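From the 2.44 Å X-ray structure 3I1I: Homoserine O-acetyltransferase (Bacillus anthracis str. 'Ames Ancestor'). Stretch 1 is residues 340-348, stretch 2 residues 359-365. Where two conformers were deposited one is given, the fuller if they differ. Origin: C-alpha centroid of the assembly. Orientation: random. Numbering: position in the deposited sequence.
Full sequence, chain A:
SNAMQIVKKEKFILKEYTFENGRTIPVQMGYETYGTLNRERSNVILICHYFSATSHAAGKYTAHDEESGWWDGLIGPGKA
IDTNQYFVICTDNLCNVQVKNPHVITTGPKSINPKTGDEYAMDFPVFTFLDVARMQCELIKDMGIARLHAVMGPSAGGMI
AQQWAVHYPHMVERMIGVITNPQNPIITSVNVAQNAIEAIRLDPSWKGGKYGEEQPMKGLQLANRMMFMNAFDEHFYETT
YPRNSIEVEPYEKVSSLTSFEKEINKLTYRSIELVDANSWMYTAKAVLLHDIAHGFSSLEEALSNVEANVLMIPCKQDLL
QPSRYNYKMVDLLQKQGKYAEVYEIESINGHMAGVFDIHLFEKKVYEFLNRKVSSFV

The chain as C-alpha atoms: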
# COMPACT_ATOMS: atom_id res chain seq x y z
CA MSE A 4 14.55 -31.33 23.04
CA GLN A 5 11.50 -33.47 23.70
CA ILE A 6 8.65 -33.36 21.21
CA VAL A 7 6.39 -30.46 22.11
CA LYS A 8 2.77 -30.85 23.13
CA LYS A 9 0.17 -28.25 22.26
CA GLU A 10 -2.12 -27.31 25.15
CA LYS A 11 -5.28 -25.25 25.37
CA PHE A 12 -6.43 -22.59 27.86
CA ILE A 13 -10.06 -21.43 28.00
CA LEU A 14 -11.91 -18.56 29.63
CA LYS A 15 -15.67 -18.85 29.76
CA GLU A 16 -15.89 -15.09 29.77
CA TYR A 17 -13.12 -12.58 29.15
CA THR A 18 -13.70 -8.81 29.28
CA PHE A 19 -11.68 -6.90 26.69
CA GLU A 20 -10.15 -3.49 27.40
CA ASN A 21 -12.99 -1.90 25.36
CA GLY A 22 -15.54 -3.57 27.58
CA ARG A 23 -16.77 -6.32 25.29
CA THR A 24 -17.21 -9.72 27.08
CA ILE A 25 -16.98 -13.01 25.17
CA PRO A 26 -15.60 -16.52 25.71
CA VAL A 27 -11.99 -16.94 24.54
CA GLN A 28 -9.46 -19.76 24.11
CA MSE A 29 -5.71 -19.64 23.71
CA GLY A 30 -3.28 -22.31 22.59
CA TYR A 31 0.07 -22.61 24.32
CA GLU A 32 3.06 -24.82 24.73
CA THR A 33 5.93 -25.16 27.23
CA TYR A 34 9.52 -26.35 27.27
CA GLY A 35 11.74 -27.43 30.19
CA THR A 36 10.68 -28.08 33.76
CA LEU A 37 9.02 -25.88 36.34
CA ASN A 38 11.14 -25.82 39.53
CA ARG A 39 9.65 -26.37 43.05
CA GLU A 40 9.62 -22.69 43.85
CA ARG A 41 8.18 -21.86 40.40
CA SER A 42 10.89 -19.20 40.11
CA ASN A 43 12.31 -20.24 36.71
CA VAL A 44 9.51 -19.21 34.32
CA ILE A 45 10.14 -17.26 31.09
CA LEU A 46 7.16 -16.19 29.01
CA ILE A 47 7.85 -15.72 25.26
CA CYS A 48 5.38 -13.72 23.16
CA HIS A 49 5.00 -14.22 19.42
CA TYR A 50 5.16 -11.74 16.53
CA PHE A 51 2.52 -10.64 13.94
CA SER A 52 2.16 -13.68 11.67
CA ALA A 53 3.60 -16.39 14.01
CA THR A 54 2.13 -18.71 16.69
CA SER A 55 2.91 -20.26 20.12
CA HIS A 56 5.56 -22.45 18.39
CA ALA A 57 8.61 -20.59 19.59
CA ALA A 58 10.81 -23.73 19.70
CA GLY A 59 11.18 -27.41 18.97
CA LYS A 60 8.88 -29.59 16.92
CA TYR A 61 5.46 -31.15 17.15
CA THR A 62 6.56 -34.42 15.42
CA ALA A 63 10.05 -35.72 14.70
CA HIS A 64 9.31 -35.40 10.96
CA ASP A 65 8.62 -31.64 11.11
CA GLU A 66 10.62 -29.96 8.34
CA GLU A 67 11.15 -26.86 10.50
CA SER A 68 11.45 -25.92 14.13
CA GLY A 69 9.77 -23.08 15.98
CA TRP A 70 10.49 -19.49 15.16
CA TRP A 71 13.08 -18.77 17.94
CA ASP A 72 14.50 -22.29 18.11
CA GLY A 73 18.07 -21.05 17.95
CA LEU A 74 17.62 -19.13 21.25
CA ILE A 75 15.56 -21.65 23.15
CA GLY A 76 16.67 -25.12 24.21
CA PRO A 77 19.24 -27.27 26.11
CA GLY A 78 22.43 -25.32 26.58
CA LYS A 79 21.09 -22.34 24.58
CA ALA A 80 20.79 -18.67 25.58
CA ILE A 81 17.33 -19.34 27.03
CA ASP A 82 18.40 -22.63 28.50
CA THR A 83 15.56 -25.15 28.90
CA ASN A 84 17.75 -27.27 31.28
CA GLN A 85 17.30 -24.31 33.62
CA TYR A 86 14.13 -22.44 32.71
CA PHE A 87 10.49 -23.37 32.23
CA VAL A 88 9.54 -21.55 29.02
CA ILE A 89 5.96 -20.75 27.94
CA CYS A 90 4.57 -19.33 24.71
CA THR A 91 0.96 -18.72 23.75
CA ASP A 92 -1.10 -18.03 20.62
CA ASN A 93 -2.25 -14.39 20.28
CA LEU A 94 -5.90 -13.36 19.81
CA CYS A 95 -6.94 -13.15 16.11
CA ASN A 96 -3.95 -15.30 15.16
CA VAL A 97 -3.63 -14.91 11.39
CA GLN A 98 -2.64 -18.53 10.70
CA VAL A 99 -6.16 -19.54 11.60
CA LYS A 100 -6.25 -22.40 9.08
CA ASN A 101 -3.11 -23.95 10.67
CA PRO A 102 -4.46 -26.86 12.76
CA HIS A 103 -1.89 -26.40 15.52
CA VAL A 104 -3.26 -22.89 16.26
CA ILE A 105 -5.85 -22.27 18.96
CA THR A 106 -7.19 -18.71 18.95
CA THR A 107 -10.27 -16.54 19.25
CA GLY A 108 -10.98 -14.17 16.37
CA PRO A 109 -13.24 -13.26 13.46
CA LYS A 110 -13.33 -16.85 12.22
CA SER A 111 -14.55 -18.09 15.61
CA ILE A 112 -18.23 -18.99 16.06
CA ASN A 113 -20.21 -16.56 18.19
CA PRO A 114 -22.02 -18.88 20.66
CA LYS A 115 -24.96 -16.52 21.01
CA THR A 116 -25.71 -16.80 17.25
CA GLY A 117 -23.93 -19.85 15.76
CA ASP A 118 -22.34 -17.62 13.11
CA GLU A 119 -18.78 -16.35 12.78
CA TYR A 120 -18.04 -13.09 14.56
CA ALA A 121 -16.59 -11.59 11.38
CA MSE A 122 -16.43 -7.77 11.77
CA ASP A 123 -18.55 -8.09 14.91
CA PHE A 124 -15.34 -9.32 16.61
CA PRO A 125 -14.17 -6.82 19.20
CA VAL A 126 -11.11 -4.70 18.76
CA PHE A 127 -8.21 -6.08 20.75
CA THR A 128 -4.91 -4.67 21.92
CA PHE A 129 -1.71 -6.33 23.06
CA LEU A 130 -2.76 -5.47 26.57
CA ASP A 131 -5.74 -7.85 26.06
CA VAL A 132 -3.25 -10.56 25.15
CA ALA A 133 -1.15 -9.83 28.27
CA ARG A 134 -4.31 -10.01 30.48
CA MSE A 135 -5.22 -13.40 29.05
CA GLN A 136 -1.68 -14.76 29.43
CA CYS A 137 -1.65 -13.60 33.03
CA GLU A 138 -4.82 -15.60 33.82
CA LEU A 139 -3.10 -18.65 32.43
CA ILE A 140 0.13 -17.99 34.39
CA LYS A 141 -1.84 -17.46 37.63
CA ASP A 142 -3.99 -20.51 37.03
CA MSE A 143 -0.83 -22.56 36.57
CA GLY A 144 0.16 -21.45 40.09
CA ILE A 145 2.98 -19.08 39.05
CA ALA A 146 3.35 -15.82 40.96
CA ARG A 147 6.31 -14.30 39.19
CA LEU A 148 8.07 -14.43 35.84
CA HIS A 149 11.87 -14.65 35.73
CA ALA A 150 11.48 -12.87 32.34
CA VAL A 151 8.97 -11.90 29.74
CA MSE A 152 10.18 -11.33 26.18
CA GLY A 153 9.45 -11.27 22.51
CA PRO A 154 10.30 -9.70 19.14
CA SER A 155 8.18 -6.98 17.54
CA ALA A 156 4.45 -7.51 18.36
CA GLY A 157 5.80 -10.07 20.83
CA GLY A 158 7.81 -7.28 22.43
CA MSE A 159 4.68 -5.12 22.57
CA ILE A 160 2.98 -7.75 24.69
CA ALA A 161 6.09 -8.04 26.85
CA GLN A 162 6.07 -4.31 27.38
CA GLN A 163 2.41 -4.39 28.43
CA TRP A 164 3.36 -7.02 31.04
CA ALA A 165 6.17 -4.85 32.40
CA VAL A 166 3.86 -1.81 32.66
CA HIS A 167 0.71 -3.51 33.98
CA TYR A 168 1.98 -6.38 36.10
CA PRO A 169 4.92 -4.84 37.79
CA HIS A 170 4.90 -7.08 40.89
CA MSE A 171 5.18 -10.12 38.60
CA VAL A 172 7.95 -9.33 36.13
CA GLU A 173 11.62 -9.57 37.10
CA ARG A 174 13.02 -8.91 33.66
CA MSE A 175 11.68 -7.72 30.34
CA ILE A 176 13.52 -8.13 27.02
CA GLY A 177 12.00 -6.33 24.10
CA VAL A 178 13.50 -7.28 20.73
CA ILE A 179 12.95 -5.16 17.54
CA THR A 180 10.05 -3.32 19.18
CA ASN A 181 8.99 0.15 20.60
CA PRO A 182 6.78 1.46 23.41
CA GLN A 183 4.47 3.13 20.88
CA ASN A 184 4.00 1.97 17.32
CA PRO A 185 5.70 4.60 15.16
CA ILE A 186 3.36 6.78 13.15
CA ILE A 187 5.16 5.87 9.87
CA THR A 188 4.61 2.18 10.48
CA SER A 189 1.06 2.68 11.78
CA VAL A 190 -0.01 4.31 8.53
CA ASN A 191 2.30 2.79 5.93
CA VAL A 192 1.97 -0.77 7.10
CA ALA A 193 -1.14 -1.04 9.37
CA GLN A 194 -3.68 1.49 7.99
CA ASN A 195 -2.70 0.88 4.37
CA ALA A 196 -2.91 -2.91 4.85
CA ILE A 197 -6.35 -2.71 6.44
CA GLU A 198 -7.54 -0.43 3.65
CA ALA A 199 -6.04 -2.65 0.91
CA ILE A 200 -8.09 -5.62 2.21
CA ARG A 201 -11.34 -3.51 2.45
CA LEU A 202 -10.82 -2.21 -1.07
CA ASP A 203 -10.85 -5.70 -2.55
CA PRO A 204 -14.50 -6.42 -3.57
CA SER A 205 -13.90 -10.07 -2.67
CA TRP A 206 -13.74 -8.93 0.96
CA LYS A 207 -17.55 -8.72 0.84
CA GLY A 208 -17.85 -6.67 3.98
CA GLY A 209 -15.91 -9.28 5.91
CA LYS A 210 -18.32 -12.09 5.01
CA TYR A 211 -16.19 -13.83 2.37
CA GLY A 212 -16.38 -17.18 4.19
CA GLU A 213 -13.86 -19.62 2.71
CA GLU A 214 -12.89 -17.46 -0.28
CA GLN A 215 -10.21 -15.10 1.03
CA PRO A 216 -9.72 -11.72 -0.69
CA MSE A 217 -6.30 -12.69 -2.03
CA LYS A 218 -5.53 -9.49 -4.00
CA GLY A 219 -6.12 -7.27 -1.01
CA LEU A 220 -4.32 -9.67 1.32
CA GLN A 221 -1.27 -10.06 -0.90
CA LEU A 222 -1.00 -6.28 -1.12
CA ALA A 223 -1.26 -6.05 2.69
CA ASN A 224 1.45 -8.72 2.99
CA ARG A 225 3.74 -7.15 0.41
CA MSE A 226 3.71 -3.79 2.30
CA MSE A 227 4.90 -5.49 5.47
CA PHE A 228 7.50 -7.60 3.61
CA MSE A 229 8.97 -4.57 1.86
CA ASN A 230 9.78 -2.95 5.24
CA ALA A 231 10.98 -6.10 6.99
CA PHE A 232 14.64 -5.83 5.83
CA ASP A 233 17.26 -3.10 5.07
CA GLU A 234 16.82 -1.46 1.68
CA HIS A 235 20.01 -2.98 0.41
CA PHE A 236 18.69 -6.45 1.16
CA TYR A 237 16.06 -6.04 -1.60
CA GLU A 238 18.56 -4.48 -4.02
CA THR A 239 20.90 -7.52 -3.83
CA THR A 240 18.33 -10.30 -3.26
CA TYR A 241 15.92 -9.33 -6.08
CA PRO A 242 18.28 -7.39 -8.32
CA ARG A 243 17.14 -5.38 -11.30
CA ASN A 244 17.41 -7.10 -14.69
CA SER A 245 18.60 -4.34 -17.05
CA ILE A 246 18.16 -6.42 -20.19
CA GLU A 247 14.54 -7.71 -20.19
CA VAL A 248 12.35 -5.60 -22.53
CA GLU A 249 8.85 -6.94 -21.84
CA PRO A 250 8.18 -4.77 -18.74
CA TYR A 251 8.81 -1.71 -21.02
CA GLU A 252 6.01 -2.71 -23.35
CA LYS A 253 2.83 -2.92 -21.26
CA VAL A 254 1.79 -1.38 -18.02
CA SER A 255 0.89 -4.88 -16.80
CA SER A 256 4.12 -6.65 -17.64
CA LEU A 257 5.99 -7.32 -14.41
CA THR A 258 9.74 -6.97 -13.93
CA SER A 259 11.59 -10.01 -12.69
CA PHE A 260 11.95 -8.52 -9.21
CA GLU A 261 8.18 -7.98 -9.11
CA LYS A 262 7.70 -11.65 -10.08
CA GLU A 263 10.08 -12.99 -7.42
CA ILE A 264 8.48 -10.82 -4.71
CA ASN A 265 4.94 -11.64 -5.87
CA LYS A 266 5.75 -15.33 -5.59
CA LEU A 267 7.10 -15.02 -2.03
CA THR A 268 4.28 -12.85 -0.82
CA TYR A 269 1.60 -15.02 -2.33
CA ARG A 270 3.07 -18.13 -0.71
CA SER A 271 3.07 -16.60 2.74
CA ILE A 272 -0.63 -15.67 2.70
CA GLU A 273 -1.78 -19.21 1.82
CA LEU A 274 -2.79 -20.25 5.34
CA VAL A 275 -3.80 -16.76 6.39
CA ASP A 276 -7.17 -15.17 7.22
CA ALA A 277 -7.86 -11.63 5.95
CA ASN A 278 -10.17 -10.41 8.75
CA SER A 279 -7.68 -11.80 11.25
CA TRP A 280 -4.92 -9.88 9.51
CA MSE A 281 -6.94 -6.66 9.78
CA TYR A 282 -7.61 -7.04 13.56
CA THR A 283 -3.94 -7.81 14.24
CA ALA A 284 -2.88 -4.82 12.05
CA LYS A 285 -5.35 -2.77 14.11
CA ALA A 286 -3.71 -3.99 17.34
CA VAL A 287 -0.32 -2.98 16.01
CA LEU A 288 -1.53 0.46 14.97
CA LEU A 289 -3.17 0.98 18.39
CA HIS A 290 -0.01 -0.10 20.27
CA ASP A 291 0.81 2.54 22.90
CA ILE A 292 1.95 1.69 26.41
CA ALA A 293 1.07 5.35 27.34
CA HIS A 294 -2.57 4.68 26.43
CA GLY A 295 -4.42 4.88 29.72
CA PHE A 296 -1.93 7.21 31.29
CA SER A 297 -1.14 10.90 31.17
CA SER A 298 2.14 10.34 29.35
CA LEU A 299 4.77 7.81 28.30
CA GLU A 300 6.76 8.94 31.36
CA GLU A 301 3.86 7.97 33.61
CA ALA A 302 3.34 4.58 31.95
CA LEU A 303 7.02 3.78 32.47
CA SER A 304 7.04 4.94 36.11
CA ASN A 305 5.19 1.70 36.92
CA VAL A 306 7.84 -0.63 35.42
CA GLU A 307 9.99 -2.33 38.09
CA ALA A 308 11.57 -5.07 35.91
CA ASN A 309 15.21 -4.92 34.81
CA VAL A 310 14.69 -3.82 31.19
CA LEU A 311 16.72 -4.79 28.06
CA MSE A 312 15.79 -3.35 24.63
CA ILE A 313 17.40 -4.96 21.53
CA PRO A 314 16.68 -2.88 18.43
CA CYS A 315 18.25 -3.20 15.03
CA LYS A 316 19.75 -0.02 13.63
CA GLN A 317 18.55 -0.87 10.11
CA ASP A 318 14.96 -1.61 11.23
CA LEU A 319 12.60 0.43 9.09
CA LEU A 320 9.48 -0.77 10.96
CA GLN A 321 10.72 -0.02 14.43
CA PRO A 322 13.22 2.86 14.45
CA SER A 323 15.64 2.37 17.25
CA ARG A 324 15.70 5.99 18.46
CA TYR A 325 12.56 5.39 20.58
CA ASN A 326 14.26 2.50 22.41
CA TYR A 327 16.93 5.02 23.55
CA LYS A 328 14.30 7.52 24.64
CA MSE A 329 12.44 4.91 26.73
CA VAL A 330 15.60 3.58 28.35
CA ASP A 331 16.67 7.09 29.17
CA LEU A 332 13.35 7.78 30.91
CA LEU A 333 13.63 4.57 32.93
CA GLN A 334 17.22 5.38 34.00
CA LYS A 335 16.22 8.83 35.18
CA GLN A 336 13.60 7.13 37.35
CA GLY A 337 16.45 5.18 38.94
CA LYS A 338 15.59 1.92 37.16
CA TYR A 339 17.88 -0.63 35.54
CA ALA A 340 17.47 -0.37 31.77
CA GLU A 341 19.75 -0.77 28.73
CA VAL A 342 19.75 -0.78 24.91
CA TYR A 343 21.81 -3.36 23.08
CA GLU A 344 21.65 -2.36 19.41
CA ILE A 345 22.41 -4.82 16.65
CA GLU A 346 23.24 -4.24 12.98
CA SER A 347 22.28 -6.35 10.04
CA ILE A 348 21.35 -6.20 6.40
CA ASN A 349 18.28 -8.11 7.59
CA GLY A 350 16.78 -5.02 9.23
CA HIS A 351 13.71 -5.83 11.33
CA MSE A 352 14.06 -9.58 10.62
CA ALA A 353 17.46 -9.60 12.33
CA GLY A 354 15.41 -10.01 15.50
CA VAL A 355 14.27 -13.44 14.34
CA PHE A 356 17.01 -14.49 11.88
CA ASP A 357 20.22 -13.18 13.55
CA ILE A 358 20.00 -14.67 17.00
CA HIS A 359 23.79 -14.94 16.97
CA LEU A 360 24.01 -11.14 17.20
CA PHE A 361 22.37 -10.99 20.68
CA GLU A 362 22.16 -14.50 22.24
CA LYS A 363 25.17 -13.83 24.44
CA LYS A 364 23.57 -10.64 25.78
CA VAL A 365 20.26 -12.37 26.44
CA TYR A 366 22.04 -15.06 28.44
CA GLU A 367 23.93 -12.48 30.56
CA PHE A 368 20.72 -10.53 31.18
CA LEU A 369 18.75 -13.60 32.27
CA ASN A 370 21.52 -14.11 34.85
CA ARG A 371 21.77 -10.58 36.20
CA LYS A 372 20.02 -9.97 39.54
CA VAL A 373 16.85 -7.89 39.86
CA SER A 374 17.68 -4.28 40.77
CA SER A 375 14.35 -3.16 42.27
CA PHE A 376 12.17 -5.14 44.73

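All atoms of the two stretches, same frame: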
# COMPACT_ATOMS: atom_id res chain seq x y z
N ALA A 340 17.95 -0.30 33.13
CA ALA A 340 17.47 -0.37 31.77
C ALA A 340 18.62 -0.13 30.80
O ALA A 340 19.47 0.75 31.06
CB ALA A 340 16.34 0.63 31.54
N GLU A 341 18.69 -0.92 29.73
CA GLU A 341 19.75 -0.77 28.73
C GLU A 341 19.26 -1.10 27.31
O GLU A 341 18.29 -1.85 27.13
CB GLU A 341 21.00 -1.60 29.09
CG GLU A 341 20.82 -3.11 29.22
CD GLU A 341 22.17 -3.88 29.57
OE1 GLU A 341 23.21 -3.69 28.88
OE2 GLU A 341 22.15 -4.69 30.55
N VAL A 342 19.93 -0.50 26.33
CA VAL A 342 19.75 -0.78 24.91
C VAL A 342 20.97 -1.57 24.46
O VAL A 342 22.09 -1.21 24.78
CB VAL A 342 19.68 0.49 24.03
CG1 VAL A 342 19.51 0.08 22.57
CG2 VAL A 342 18.55 1.44 24.47
N TYR A 343 20.75 -2.66 23.76
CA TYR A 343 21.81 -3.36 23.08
C TYR A 343 21.39 -3.41 21.62
O TYR A 343 20.48 -4.15 21.26
CB TYR A 343 21.95 -4.73 23.66
CG TYR A 343 23.07 -5.55 23.10
CD1 TYR A 343 24.37 -5.39 23.54
CD2 TYR A 343 22.80 -6.54 22.14
CE1 TYR A 343 25.39 -6.17 23.03
CE2 TYR A 343 23.80 -7.32 21.63
CZ TYR A 343 25.08 -7.14 22.08
OH TYR A 343 26.06 -7.93 21.56
N GLU A 344 22.01 -2.55 20.82
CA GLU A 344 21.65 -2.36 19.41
C GLU A 344 22.45 -3.26 18.49
O GLU A 344 23.66 -3.28 18.53
CB GLU A 344 21.86 -0.90 18.98
CG GLU A 344 21.35 -0.65 17.58
CD GLU A 344 21.12 0.82 17.28
OE1 GLU A 344 21.98 1.64 17.65
OE2 GLU A 344 20.10 1.18 16.67
N ILE A 345 21.75 -4.01 17.66
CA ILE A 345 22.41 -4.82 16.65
C ILE A 345 22.32 -4.17 15.27
O ILE A 345 21.52 -3.26 15.02
CB ILE A 345 21.79 -6.24 16.59
CG1 ILE A 345 20.33 -6.22 16.11
CG2 ILE A 345 21.96 -6.99 17.97
CD1 ILE A 345 19.68 -7.61 16.13
N GLU A 346 23.16 -4.69 14.38
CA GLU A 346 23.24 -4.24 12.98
C GLU A 346 23.19 -5.41 12.03
O GLU A 346 23.86 -6.39 12.23
CB GLU A 346 24.53 -3.48 12.75
CG GLU A 346 24.72 -2.37 13.77
CD GLU A 346 25.51 -1.17 13.25
OE1 GLU A 346 25.33 -0.74 12.07
OE2 GLU A 346 26.29 -0.65 14.06
N SER A 347 22.41 -5.28 10.98
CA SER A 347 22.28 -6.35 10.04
C SER A 347 21.58 -5.88 8.79
O SER A 347 20.67 -5.07 8.85
CB SER A 347 21.49 -7.50 10.68
OG SER A 347 21.05 -8.37 9.69
N ILE A 348 21.99 -6.45 7.66
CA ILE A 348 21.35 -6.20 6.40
C ILE A 348 19.94 -6.71 6.46
O ILE A 348 19.09 -6.27 5.68
CB ILE A 348 22.12 -6.88 5.21
CG1 ILE A 348 21.56 -6.36 3.87
CG2 ILE A 348 22.09 -8.42 5.31
CD1 ILE A 348 22.43 -6.67 2.70
N HIS A 359 22.38 -14.98 16.61
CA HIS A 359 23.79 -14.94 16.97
C HIS A 359 24.24 -13.56 17.39
O HIS A 359 25.16 -13.42 18.17
CB HIS A 359 24.72 -15.50 15.86
CG HIS A 359 24.74 -14.70 14.59
ND1 HIS A 359 23.69 -14.68 13.70
CD2 HIS A 359 25.72 -13.94 14.04
CE1 HIS A 359 24.01 -13.92 12.66
NE2 HIS A 359 25.24 -13.47 12.84
N LEU A 360 23.57 -12.53 16.90
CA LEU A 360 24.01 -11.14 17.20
C LEU A 360 23.73 -10.70 18.66
O LEU A 360 24.39 -9.78 19.16
CB LEU A 360 23.40 -10.13 16.21
CG LEU A 360 23.83 -10.30 14.74
CD1 LEU A 360 23.04 -9.37 13.80
CD2 LEU A 360 25.36 -10.09 14.57
N PHE A 361 22.79 -11.37 19.31
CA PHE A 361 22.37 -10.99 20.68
C PHE A 361 22.19 -12.12 21.70
O PHE A 361 21.87 -11.83 22.86
CB PHE A 361 21.09 -10.11 20.65
CG PHE A 361 19.88 -10.77 20.02
CD1 PHE A 361 18.92 -11.40 20.81
CD2 PHE A 361 19.66 -10.72 18.63
CE1 PHE A 361 17.79 -11.99 20.25
CE2 PHE A 361 18.53 -11.32 18.05
CZ PHE A 361 17.59 -11.93 18.86
N GLU A 362 22.39 -13.39 21.31
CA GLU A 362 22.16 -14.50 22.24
C GLU A 362 23.05 -14.39 23.48
O GLU A 362 22.64 -14.70 24.59
CB GLU A 362 22.37 -15.84 21.56
CG GLU A 362 23.83 -16.13 21.21
CD GLU A 362 24.01 -17.34 20.30
OE1 GLU A 362 23.18 -18.27 20.32
OE2 GLU A 362 25.02 -17.36 19.56
N LYS A 363 24.27 -13.92 23.30
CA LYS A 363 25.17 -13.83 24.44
C LYS A 363 24.69 -12.77 25.45
O LYS A 363 24.80 -12.95 26.66
CB LYS A 363 26.58 -13.54 23.98
CG LYS A 363 27.58 -13.52 25.10
CD LYS A 363 29.02 -13.24 24.58
CE LYS A 363 30.04 -13.09 25.75
NZ LYS A 363 31.13 -12.08 25.45
N LYS A 364 24.14 -11.67 24.94
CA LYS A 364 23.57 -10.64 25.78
C LYS A 364 22.33 -11.13 26.51
O LYS A 364 22.15 -10.82 27.70
CB LYS A 364 23.21 -9.41 24.95
CG LYS A 364 22.80 -8.20 25.78
CD LYS A 364 23.86 -7.83 26.79
CE LYS A 364 23.87 -6.38 27.14
NZ LYS A 364 24.58 -6.14 28.46
N VAL A 365 21.46 -11.88 25.83
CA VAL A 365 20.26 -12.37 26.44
C VAL A 365 20.64 -13.23 27.66
O VAL A 365 20.14 -13.05 28.79
CB VAL A 365 19.40 -13.15 25.43
CG1 VAL A 365 18.42 -14.09 26.11
CG2 VAL A 365 18.66 -12.14 24.48
O HOH W 1 25.29 -10.49 22.27

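The most distinctive feature of this contact is the double use of Lys364, whose aliphatic chain packs on an aromatic ring while its ammonium group closes a salt bridge. Lys364 CG lies 3.9 Å from the centroid of the Tyr343 ring, and the vector is only 16° off the ring normal, which places the methylene over the face as a CH-pi contact. Further along, Lys364 NZ donates a hydrogen bond to Glu341 OE1 at 2.8 Å, within the salt bridge. The rotamers account for this course: chi1 is t, chi2 turns to p at 55°, and chi3 and chi4 are t, so the chain bends once and then runs extended past the ring, with Lys364 CE 3.8 Å from Tyr343 CD1. Glu341, with chi1 p and chi2 t, reaches from the strand to meet it. A long side chain with a charged end suits this place, since methylenes cover the ring and the charge lies beyond it.

Alternation along the first stretch sets up the interface. The CA-to-CB bonds of Glu341, Tyr343, Ile345 and Ser347 point toward the second stretch, whereas those of Val342 and Glu346 point away. The CA atoms come within 6.5 Å at Ile345 and Leu360 but are 8.0 Å apart at Tyr343 and Lys364, a gap in which the tyrosine ring is accommodated.

The hydroxyl end of the tyrosine lies near the backbone just before the helix. Tyr343 OH is 3.5 Å from Leu360 O, which lies at the ring edge near its plane. A water links these two groups and Lys364 N: it lies 2.8 Å from Tyr343 OH, accepts from Lys364 N at 3.1 Å, and donates a weak hydrogen bond to Leu360 O at 3.3 Å. It thereby satisfies a backbone amide in the first turn, where Phe361 occupies the N-cap position and Val365 N donates to Phe361 O at 3.0 Å.

Apolar packing completes the contact. Ile345 CG2 lies 3.9 Å from Leu360 CB, and Ile345 CD1 approaches Phe361 CD2 at 4.0 Å, so this buried, branched side chain touches two consecutive residues. Phe361, also buried, points sideways, yet Phe361 CB comes within 4.0 Å of Tyr343 CE2. Leu360 extends alongside the first stretch: Leu360 CD1 is 3.5 Å from Glu346 O and 4.0 Å from Ser347 CB, so the methyl sits against backbone and a short side chain. Altogether 394 Å² is buried, with Leu360 and Lys364 each covered over 86 Å² and Tyr343 over 73 Å².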